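Local coordinates for Tat-secreted protein Rv2525c (Mycobacterium tuberculosis, PDB 4PMQ) that may act as a peptidoglycan hydrolase with glycosidase activity, and shows esterase activity in vitro toward p-nitrophenyl esters, at residues Y106-D111 / G139-S144. Numbering follows the deposited sequence. Where two conformers were deposited one is given.
Sequences YASIDD and GVYANS. With GOL (glycerol), chain E.
Tyr-106 and Gly-139 come unusually close for a parallel bridge, with CA atoms 3.8 Å apart; Gly-139 carries no CB, which leaves the Tyr-106 ring room to lie against its CA. Tyr-106 CG stands beside its own backbone N (chi1 -76°), and CD2 reaches within 3.7 Å of Val-140 N. Parallel pairing continues through Ala-107 N to Gly-139 O, Tyr-141 N to Ala-107 O, which is almost straight at 175°, and Ile-109 N to Tyr-141 O. Further along, a water bridges Asp-111 O and Asn-143 N, while Asn-143 OD1 caps Thr-146 N.

Ser-108 and Tyr-141 share the face that carries Tyr-106. A glycerol, probably from the crystallisation liquor, donates from O3 to Ser-108 OG in the conformer given (2.6 Å) and lays C2 over one face of the Tyr-141 ring, toward the rim. Asp-110 OD1 lies at that ring's edge, and OD2 meets Lys-70 and Gln-67. With tartrate near Asp-110, this end is consistent with a ligand pocket of a TIM-barrel-like hydrolase.

Ala-107 and Val-140 point to the opposite face, where Val-140 CG1 also meets Ile-109 CG1 (4.2 Å), against helix 115-133 of this beta-alpha-beta crossover; strands 61-66 and 158-161 flank the pair.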
# COMPACT_ATOMS: atom_id res chain seq x y z
N TYR A 106 3.17 -2.65 2.04
CA TYR A 106 1.76 -3.06 1.98
C TYR A 106 1.45 -3.69 0.62
O TYR A 106 1.32 -2.95 -0.37
CB TYR A 106 0.84 -1.86 2.21
CG TYR A 106 0.76 -1.42 3.65
CD1 TYR A 106 1.71 -0.57 4.20
CD2 TYR A 106 -0.30 -1.83 4.46
CE1 TYR A 106 1.61 -0.14 5.53
CE2 TYR A 106 -0.44 -1.36 5.77
CZ TYR A 106 0.53 -0.54 6.31
OH TYR A 106 0.36 -0.06 7.61
N ALA A 107 1.35 -5.03 0.56
CA ALA A 107 0.96 -5.79 -0.65
C ALA A 107 -0.53 -5.53 -0.92
O ALA A 107 -1.35 -5.62 0.01
CB ALA A 107 1.24 -7.27 -0.44
N SER A 108 -0.90 -5.23 -2.19
CA SER A 108 -2.29 -4.90 -2.47
C SER A 108 -3.18 -6.06 -2.91
O SER A 108 -2.83 -6.87 -3.79
CB SER A 108 -2.36 -3.82 -3.54
OG SER A 108 -1.66 -2.69 -3.04
N ILE A 109 -4.37 -6.09 -2.29
CA ILE A 109 -5.48 -6.98 -2.59
C ILE A 109 -6.57 -5.98 -3.03
O ILE A 109 -7.46 -5.66 -2.23
CB ILE A 109 -5.92 -7.95 -1.46
CG1 ILE A 109 -4.74 -8.77 -0.84
CG2 ILE A 109 -7.05 -8.87 -1.98
CD1 ILE A 109 -3.87 -9.57 -1.79
N ASP A 110 -6.44 -5.41 -4.27
CA ASP A 110 -7.31 -4.39 -4.82
C ASP A 110 -8.56 -5.04 -5.42
O ASP A 110 -8.87 -4.91 -6.60
CB ASP A 110 -6.50 -3.58 -5.87
CG ASP A 110 -7.24 -2.40 -6.45
OD1 ASP A 110 -8.11 -1.83 -5.73
OD2 ASP A 110 -7.00 -2.07 -7.63
N ASP A 111 -9.25 -5.81 -4.57
CA ASP A 111 -10.40 -6.64 -4.92
C ASP A 111 -11.28 -6.88 -3.71
O ASP A 111 -10.89 -6.57 -2.56
CB ASP A 111 -9.87 -8.00 -5.45
CG ASP A 111 -9.46 -7.97 -6.90
OD1 ASP A 111 -10.35 -7.76 -7.76
OD2 ASP A 111 -8.25 -8.11 -7.18
N GLY A 139 2.72 -6.04 4.89
CA GLY A 139 1.52 -5.25 5.05
C GLY A 139 0.47 -5.74 4.07
O GLY A 139 0.80 -6.34 3.02
N VAL A 140 -0.80 -5.48 4.38
CA VAL A 140 -1.88 -5.90 3.50
C VAL A 140 -2.86 -4.76 3.30
O VAL A 140 -3.43 -4.29 4.29
CB VAL A 140 -2.63 -7.17 4.05
CG1 VAL A 140 -3.65 -7.70 3.02
CG2 VAL A 140 -1.65 -8.28 4.43
N TYR A 141 -3.09 -4.36 2.03
CA TYR A 141 -4.12 -3.39 1.63
C TYR A 141 -5.29 -4.24 1.18
O TYR A 141 -5.17 -4.97 0.19
CB TYR A 141 -3.61 -2.45 0.51
CG TYR A 141 -4.69 -1.65 -0.21
CD1 TYR A 141 -5.26 -0.52 0.39
CD2 TYR A 141 -5.10 -1.99 -1.49
CE1 TYR A 141 -6.19 0.27 -0.30
CE2 TYR A 141 -6.07 -1.25 -2.16
CZ TYR A 141 -6.60 -0.11 -1.57
OH TYR A 141 -7.50 0.64 -2.29
N ALA A 142 -6.40 -4.22 1.91
CA ALA A 142 -7.54 -5.07 1.59
C ALA A 142 -8.78 -4.51 2.25
O ALA A 142 -8.63 -3.64 3.12
CB ALA A 142 -7.28 -6.50 2.10
N ASN A 143 -9.98 -5.08 1.93
CA ASN A 143 -11.19 -4.63 2.65
C ASN A 143 -11.16 -5.25 4.08
O ASN A 143 -10.26 -6.05 4.42
CB ASN A 143 -12.45 -5.00 1.88
CG ASN A 143 -12.64 -6.49 1.70
OD1 ASN A 143 -12.28 -7.31 2.57
ND2 ASN A 143 -13.31 -6.89 0.63
N SER A 144 -12.09 -4.81 4.94
CA SER A 144 -12.08 -5.24 6.34
C SER A 144 -12.36 -6.73 6.52
O SER A 144 -11.84 -7.30 7.48
CB SER A 144 -13.06 -4.40 7.16
OG SER A 144 -14.38 -4.60 6.73
C1 GOL E . -4.40 2.47 -3.35
O1 GOL E . -5.66 2.79 -3.90
C2 GOL E . -3.95 1.11 -3.82
O2 GOL E . -3.77 1.13 -5.24
C3 GOL E . -2.66 0.76 -3.11
O3 GOL E . -1.90 -0.19 -3.84
O HOH W 1 -9.82 -7.24 -0.05